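Local atomic coordinates of tartronic semialdehyde reductase (Salmonella typhimurium, PDB entry 1YB4), a protein that catalyses the reversible reduction of tartronate semialdehyde (2-hydroxy-3-oxopropanoate) to (R)-glycerate, using NADH or NADPH as the hydride donor. Residues A[262-274]-A[278-290]. Residues are numbered along the deposited sequence; the frame is centred on the assembly and turned at random.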
ATOM      1  N   CYS A 262       2.598  -7.125   1.595  1.00 24.71           N
ATOM      2  CA  CYS A 262       2.716  -8.381   2.339  1.00 25.27           C
ATOM      3  C   CYS A 262       4.133  -8.624   2.825  1.00 24.90           C
ATOM      4  O   CYS A 262       4.339  -9.102   3.941  1.00 21.00           O
ATOM      5  CB  CYS A 262       2.255  -9.571   1.495  1.00 22.81           C
ATOM      6  SG  CYS A 262       0.466  -9.801   1.554  1.00 24.79           S
ATOM      7  N   GLN A 263       5.113  -8.275   1.995  1.00 27.23           N
ATOM      8  CA  GLN A 263       6.511  -8.471   2.366  1.00 28.78           C
ATOM      9  C   GLN A 263       6.826  -7.572   3.559  1.00 28.38           C
ATOM     10  O   GLN A 263       7.537  -7.972   4.481  1.00 28.74           O
ATOM     11  CB  GLN A 263       7.430  -8.121   1.190  1.00 31.23           C
ATOM     12  CG  GLN A 263       8.927  -8.338   1.441  1.00 29.17           C
ATOM     13  CD  GLN A 263       9.280  -9.808   1.644  1.00 33.23           C
ATOM     14  OE1 GLN A 263       8.742 -10.477   2.532  1.00 32.11           O
ATOM     15  NE2 GLN A 263      10.191 -10.314   0.822  1.00 33.38           N
ATOM     16  N   GLU A 264       6.282  -6.360   3.552  1.00 26.82           N
ATOM     17  CA  GLU A 264       6.518  -5.428   4.651  1.00 27.27           C
ATOM     18  C   GLU A 264       5.837  -5.898   5.935  1.00 27.24           C
ATOM     19  O   GLU A 264       6.377  -5.722   7.029  1.00 25.18           O
ATOM     20  CB  GLU A 264       6.026  -4.025   4.276  1.00 26.71           C
ATOM     21  CG  GLU A 264       6.766  -3.419   3.111  1.00 29.33           C
ATOM     22  CD  GLU A 264       8.277  -3.504   3.275  1.00 28.68           C
ATOM     23  OE1 GLU A 264       8.806  -2.943   4.258  1.00 30.76           O
ATOM     24  OE2 GLU A 264       8.936  -4.137   2.422  1.00 26.89           O
ATOM     25  N   LEU A 265       4.646  -6.476   5.798  1.00 26.01           N
ATOM     26  CA  LEU A 265       3.923  -6.986   6.960  1.00 27.43           C
ATOM     27  C   LEU A 265       4.727  -8.155   7.575  1.00 26.98           C
ATOM     28  O   LEU A 265       4.767  -8.324   8.798  1.00 25.18           O
ATOM     29  CB  LEU A 265       2.515  -7.437   6.555  1.00 23.88           C
ATOM     30  CG  LEU A 265       1.513  -6.361   6.096  1.00 25.78           C
ATOM     31  CD1 LEU A 265       0.237  -7.026   5.621  1.00 18.92           C
ATOM     32  CD2 LEU A 265       1.201  -5.402   7.229  1.00 22.52           C
ATOM     33  N   PHE A 266       5.373  -8.949   6.722  1.00 27.09           N
ATOM     34  CA  PHE A 266       6.207 -10.050   7.210  1.00 29.39           C
ATOM     35  C   PHE A 266       7.383  -9.461   7.974  1.00 28.51           C
ATOM     36  O   PHE A 266       7.921 -10.093   8.878  1.00 30.71           O
ATOM     37  CB  PHE A 266       6.746 -10.918   6.059  1.00 24.77           C
ATOM     38  CG  PHE A 266       5.771 -11.970   5.576  1.00 24.27           C
ATOM     39  CD1 PHE A 266       4.865 -12.555   6.452  1.00 21.09           C
ATOM     40  CD2 PHE A 266       5.783 -12.388   4.244  1.00 25.63           C
ATOM     41  CE1 PHE A 266       3.991 -13.529   6.015  1.00 23.34           C
ATOM     42  CE2 PHE A 266       4.905 -13.369   3.790  1.00 24.77           C
ATOM     43  CZ  PHE A 266       4.008 -13.940   4.676  1.00 24.98           C
ATOM     44  N   ASN A 267       7.785  -8.249   7.597  1.00 29.05           N
ATOM     45  CA  ASN A 267       8.888  -7.578   8.264  1.00 27.34           C
ATOM     46  C   ASN A 267       8.440  -7.229   9.672  1.00 27.51           C
ATOM     47  O   ASN A 267       9.242  -7.245  10.605  1.00 29.95           O
ATOM     48  CB  ASN A 267       9.305  -6.302   7.522  1.00 22.82           C
ATOM     49  CG  ASN A 267      10.175  -6.580   6.311  1.00 21.51           C
ATOM     50  OD1 ASN A 267      10.763  -7.648   6.196  1.00 21.89           O
ATOM     51  ND2 ASN A 267      10.276  -5.605   5.410  1.00 20.68           N
ATOM     52  N   THR A 268       7.159  -6.911   9.822  1.00 25.83           N
ATOM     53  CA  THR A 268       6.618  -6.593  11.137  1.00 25.94           C
ATOM     54  C   THR A 268       6.582  -7.878  11.970  1.00 24.92           C
ATOM     55  O   THR A 268       6.872  -7.851  13.159  1.00 22.89           O
ATOM     56  CB  THR A 268       5.206  -5.937  11.011  1.00 29.66           C
ATOM     57  OG1 THR A 268       5.357  -4.610  10.489  1.00 30.76           O
ATOM     58  CG2 THR A 268       4.499  -5.843  12.366  1.00 28.16           C
ATOM     59  N   CYS A 269       6.271  -9.010  11.345  1.00 24.31           N
ATOM     60  CA  CYS A 269       6.261 -10.270  12.083  1.00 27.78           C
ATOM     61  C   CYS A 269       7.690 -10.580  12.582  1.00 30.64           C
ATOM     62  O   CYS A 269       7.911 -10.789  13.788  1.00 30.68           O
ATOM     63  CB  CYS A 269       5.756 -11.422  11.205  1.00 27.09           C
ATOM     64  SG  CYS A 269       4.014 -11.293  10.650  1.00 30.42           S
ATOM     65  N   ALA A 270       8.657 -10.593  11.666  1.00 29.81           N
ATOM     66  CA  ALA A 270      10.045 -10.868  12.040  1.00 30.82           C
ATOM     67  C   ALA A 270      10.460  -9.923  13.150  1.00 29.14           C
ATOM     68  O   ALA A 270      11.144 -10.318  14.076  1.00 34.07           O
ATOM     69  CB  ALA A 270      10.968 -10.697  10.843  1.00 33.12           C
ATOM     70  N   ALA A 271      10.018  -8.679  13.068  1.00 28.00           N
ATOM     71  CA  ALA A 271      10.352  -7.686  14.077  1.00 29.91           C
ATOM     72  C   ALA A 271       9.746  -8.023  15.422  1.00 32.42           C
ATOM     73  O   ALA A 271      10.159  -7.495  16.450  1.00 33.03           O
ATOM     74  CB  ALA A 271       9.864  -6.321  13.642  1.00 27.93           C
ATOM     75  N   ASN A 272       8.750  -8.899  15.414  1.00 36.05           N
ATOM     76  CA  ASN A 272       8.076  -9.265  16.646  1.00 36.75           C
ATOM     77  C   ASN A 272       8.072 -10.774  16.886  1.00 38.15           C
ATOM     78  O   ASN A 272       7.081 -11.338  17.346  1.00 38.29           O
ATOM     79  CB  ASN A 272       6.650  -8.689  16.629  1.00 34.85           C
ATOM     80  CG  ASN A 272       6.634  -7.148  16.634  1.00 36.02           C
ATOM     81  OD1 ASN A 272       6.746  -6.515  17.685  1.00 36.37           O
ATOM     82  ND2 ASN A 272       6.514  -6.547  15.452  1.00 33.96           N
ATOM     83  N   GLY A 273       9.197 -11.412  16.567  1.00 40.12           N
ATOM     84  CA  GLY A 273       9.360 -12.845  16.775  1.00 41.40           C
ATOM     85  C   GLY A 273       8.439 -13.804  16.042  1.00 41.81           C
ATOM     86  O   GLY A 273       7.960 -14.777  16.630  1.00 43.23           O
ATOM     87  N   GLY A 274       8.195 -13.545  14.760  1.00 40.11           N
ATOM     88  CA  GLY A 274       7.336 -14.415  13.982  1.00 34.24           C
ATOM     89  C   GLY A 274       8.090 -15.068  12.840  1.00 33.62           C
ATOM     90  O   GLY A 274       7.532 -15.891  12.119  1.00 35.70           O
ATOM     91  N   ASP A 278       4.666 -20.373  11.534  1.00 33.45           N
ATOM     92  CA  ASP A 278       3.924 -20.710  10.327  1.00 34.06           C
ATOM     93  C   ASP A 278       3.433 -19.404   9.705  1.00 34.42           C
ATOM     94  O   ASP A 278       2.983 -18.516  10.423  1.00 33.09           O
ATOM     95  CB  ASP A 278       2.729 -21.583  10.686  1.00 33.38           C
ATOM     96  CG  ASP A 278       1.950 -22.014   9.475  1.00 36.34           C
ATOM     97  OD1 ASP A 278       2.507 -22.777   8.662  1.00 39.92           O
ATOM     98  OD2 ASP A 278       0.782 -21.587   9.327  1.00 37.19           O
ATOM     99  N   HIS A 279       3.502 -19.277   8.381  1.00 33.52           N
ATOM    100  CA  HIS A 279       3.076 -18.028   7.770  1.00 33.97           C
ATOM    101  C   HIS A 279       1.639 -17.635   8.092  1.00 36.18           C
ATOM    102  O   HIS A 279       1.179 -16.553   7.700  1.00 35.80           O
ATOM    103  CB  HIS A 279       3.318 -18.037   6.256  1.00 35.07           C
ATOM    104  CG  HIS A 279       2.768 -19.233   5.547  1.00 35.22           C
ATOM    105  ND1 HIS A 279       2.949 -19.437   4.196  1.00 33.74           N
ATOM    106  CD2 HIS A 279       2.004 -20.260   5.983  1.00 34.57           C
ATOM    107  CE1 HIS A 279       2.316 -20.534   3.827  1.00 33.11           C
ATOM    108  NE2 HIS A 279       1.732 -21.055   4.892  1.00 35.71           N
ATOM    109  N   SER A 280       0.930 -18.501   8.815  1.00 33.44           N
ATOM    110  CA  SER A 280      -0.433 -18.186   9.217  1.00 31.61           C
ATOM    111  C   SER A 280      -0.283 -17.181  10.359  1.00 29.43           C
ATOM    112  O   SER A 280      -1.230 -16.494  10.742  1.00 31.56           O
ATOM    113  CB  SER A 280      -1.169 -19.447   9.694  1.00 34.50           C
ATOM    114  OG  SER A 280      -0.483 -20.069  10.768  1.00 38.42           O
ATOM    115  N   ALA A 281       0.933 -17.093  10.885  1.00 25.96           N
ATOM    116  CA  ALA A 281       1.253 -16.165  11.957  1.00 26.63           C
ATOM    117  C   ALA A 281       1.135 -14.713  11.472  1.00 28.98           C
ATOM    118  O   ALA A 281       1.253 -13.757  12.249  1.00 29.02           O
ATOM    119  CB  ALA A 281       2.651 -16.435  12.455  1.00 26.61           C
HETATM  120  N   MSE A 282       0.922 -14.571  10.172  1.00 28.59           N
HETATM  121  CA  MSE A 282       0.745 -13.278   9.534  1.00 31.20           C
HETATM  122  C   MSE A 282      -0.260 -12.445  10.305  1.00 30.67           C
HETATM  123  O   MSE A 282      -0.065 -11.251  10.501  1.00 32.53           O
HETATM  124  CB  MSE A 282       0.231 -13.488   8.102  1.00 37.76           C
HETATM  125  CG  MSE A 282      -0.386 -12.272   7.428  1.00 42.97           C
HETATM  126 SE   MSE A 282       0.925 -10.945   6.952  1.00 56.35          SE
HETATM  127  CE  MSE A 282       0.484  -9.624   8.235  1.00 53.78           C
ATOM    128  N   VAL A 283      -1.334 -13.095  10.746  1.00 29.93           N
ATOM    129  CA  VAL A 283      -2.420 -12.433  11.455  1.00 27.13           C
ATOM    130  C   VAL A 283      -1.955 -11.571  12.605  1.00 26.78           C
ATOM    131  O   VAL A 283      -2.575 -10.553  12.931  1.00 29.90           O
ATOM    132  CB  VAL A 283      -3.462 -13.473  11.964  1.00 27.01           C
ATOM    133  CG1 VAL A 283      -2.810 -14.426  12.943  1.00 25.27           C
ATOM    134  CG2 VAL A 283      -4.662 -12.763  12.593  1.00 23.69           C
ATOM    135  N   GLN A 284      -0.853 -11.962  13.219  1.00 29.07           N
ATOM    136  CA  GLN A 284      -0.335 -11.199  14.348  1.00 31.09           C
ATOM    137  C   GLN A 284       0.047  -9.773  13.956  1.00 28.18           C
ATOM    138  O   GLN A 284      -0.045  -8.859  14.773  1.00 25.76           O
ATOM    139  CB  GLN A 284       0.873 -11.918  14.961  1.00 34.93           C
ATOM    140  CG  GLN A 284       0.527 -13.282  15.539  1.00 39.30           C
ATOM    141  CD  GLN A 284       1.643 -13.859  16.383  1.00 42.18           C
ATOM    142  OE1 GLN A 284       2.710 -14.208  15.875  1.00 47.15           O
ATOM    143  NE2 GLN A 284       1.405 -13.953  17.686  1.00 43.57           N
ATOM    144  N   ALA A 285       0.468  -9.583  12.709  1.00 26.77           N
ATOM    145  CA  ALA A 285       0.862  -8.258  12.257  1.00 26.98           C
ATOM    146  C   ALA A 285      -0.321  -7.321  12.275  1.00 27.01           C
ATOM    147  O   ALA A 285      -0.205  -6.182  12.710  1.00 26.64           O
ATOM    148  CB  ALA A 285       1.452  -8.323  10.877  1.00 28.79           C
ATOM    149  N   LEU A 286      -1.469  -7.795  11.803  1.00 27.88           N
ATOM    150  CA  LEU A 286      -2.647  -6.946  11.811  1.00 28.50           C
ATOM    151  C   LEU A 286      -3.231  -6.806  13.215  1.00 29.77           C
ATOM    152  O   LEU A 286      -3.846  -5.788  13.542  1.00 28.25           O
ATOM    153  CB  LEU A 286      -3.685  -7.470  10.825  1.00 26.75           C
ATOM    154  CG  LEU A 286      -3.111  -7.270   9.424  1.00 26.21           C
ATOM    155  CD1 LEU A 286      -2.316  -8.478   9.026  1.00 23.82           C
ATOM    156  CD2 LEU A 286      -4.203  -7.042   8.461  1.00 27.36           C
ATOM    157  N   GLU A 287      -3.038  -7.822  14.055  1.00 32.37           N
ATOM    158  CA  GLU A 287      -3.538  -7.731  15.425  1.00 31.82           C
ATOM    159  C   GLU A 287      -2.753  -6.606  16.091  1.00 30.54           C
ATOM    160  O   GLU A 287      -3.319  -5.778  16.790  1.00 30.85           O
ATOM    161  CB  GLU A 287      -3.335  -9.048  16.180  1.00 29.19           C
ATOM    162  CG  GLU A 287      -4.236 -10.172  15.692  1.00 32.53           C
ATOM    163  CD  GLU A 287      -3.910 -11.505  16.340  1.00 32.52           C
ATOM    164  OE1 GLU A 287      -2.710 -11.795  16.509  1.00 34.26           O
ATOM    165  OE2 GLU A 287      -4.842 -12.269  16.664  1.00 30.07           O
ATOM    166  N   LEU A 288      -1.447  -6.566  15.844  1.00 30.89           N
ATOM    167  CA  LEU A 288      -0.580  -5.536  16.420  1.00 30.32           C
ATOM    168  C   LEU A 288      -1.011  -4.138  15.959  1.00 32.72           C
ATOM    169  O   LEU A 288      -1.121  -3.202  16.764  1.00 29.88           O
ATOM    170  CB  LEU A 288       0.871  -5.791  15.996  1.00 27.78           C
ATOM    171  CG  LEU A 288       1.951  -4.837  16.515  1.00 31.07           C
ATOM    172  CD1 LEU A 288       1.986  -4.893  18.018  1.00 31.32           C
ATOM    173  CD2 LEU A 288       3.314  -5.227  15.954  1.00 29.99           C
HETATM  174  N   MSE A 289      -1.261  -4.021  14.655  1.00 31.95           N
HETATM  175  CA  MSE A 289      -1.651  -2.763  14.045  1.00 32.52           C
HETATM  176  C   MSE A 289      -3.053  -2.288  14.414  1.00 31.86           C
HETATM  177  O   MSE A 289      -3.420  -1.147  14.131  1.00 34.84           O
HETATM  178  CB  MSE A 289      -1.491  -2.883  12.524  1.00 36.96           C
HETATM  179  CG  MSE A 289      -0.021  -3.027  12.091  1.00 42.42           C
HETATM  180 SE   MSE A 289       0.308  -3.999  10.435  1.00 50.61          SE
HETATM  181  CE  MSE A 289       0.009  -2.547   9.184  1.00 50.41           C
ATOM    182  N   ALA A 290      -3.824  -3.152  15.063  1.00 27.79           N
ATOM    183  CA  ALA A 290      -5.175  -2.812  15.467  1.00 26.42           C
ATOM    184  C   ALA A 290      -5.300  -2.883  16.980  1.00 28.18           C
ATOM    185  O   ALA A 290      -6.301  -2.438  17.551  1.00 29.34           O
ATOM    186  CB  ALA A 290      -6.161  -3.771  14.823  1.00 25.70           C
TER
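Leu265 meets two selenomethionines of segment 278-290 with different parts of its side chain. Its CB meets the terminal methyl of Met282 (CE, 3.4 Å), and its CD2 lies 3.6 Å from Met289 SE, those two side chains crossing at about a right angle. Met282 leaves its backbone with CG anti to N (chi1 163°), then bends at the next two torsions, which carries its end toward helix 257-271. Met282 SE also makes a Met-aromatic contact with Phe266, 4.8 Å from the ring centroid and oblique to the ring.

Where the helices come nearest, the small side chains of Cys269 and Ala285 are consistent with the close approach: Ala285 CB sits 3.9 Å from Cys269 SG, and the axes of 262-271 and 283-290 pass at 8.6 Å, at 81°. Farther along, CD2 of Leu288 packs against CG2 of Thr268 and the amide of Asn272.

Between the two segments the packing is apolar; the polar groups find partners within their own segment or elsewhere. Asn272 ND2 donates to Thr268 O (2.7 Å), nearly in its own amide plane, holding the amide beside Leu288. Gly273, with positive phi, is the C-prime residue of a Schellman motif in which Gly274 N bonds Cys269 O, ending the helix before the chain turns back.

This nearly perpendicular helix pair belongs to the all-helical C-terminal domain. Leu265 and Leu286 also touch the long helix 167-195, while Phe266 packs on helix 235-251. Thr268 OG1 hydrogen-bonds Met289 O of the third subunit, where Leu288 meets its own counterpart, so the pair also helps build the tetramer interface.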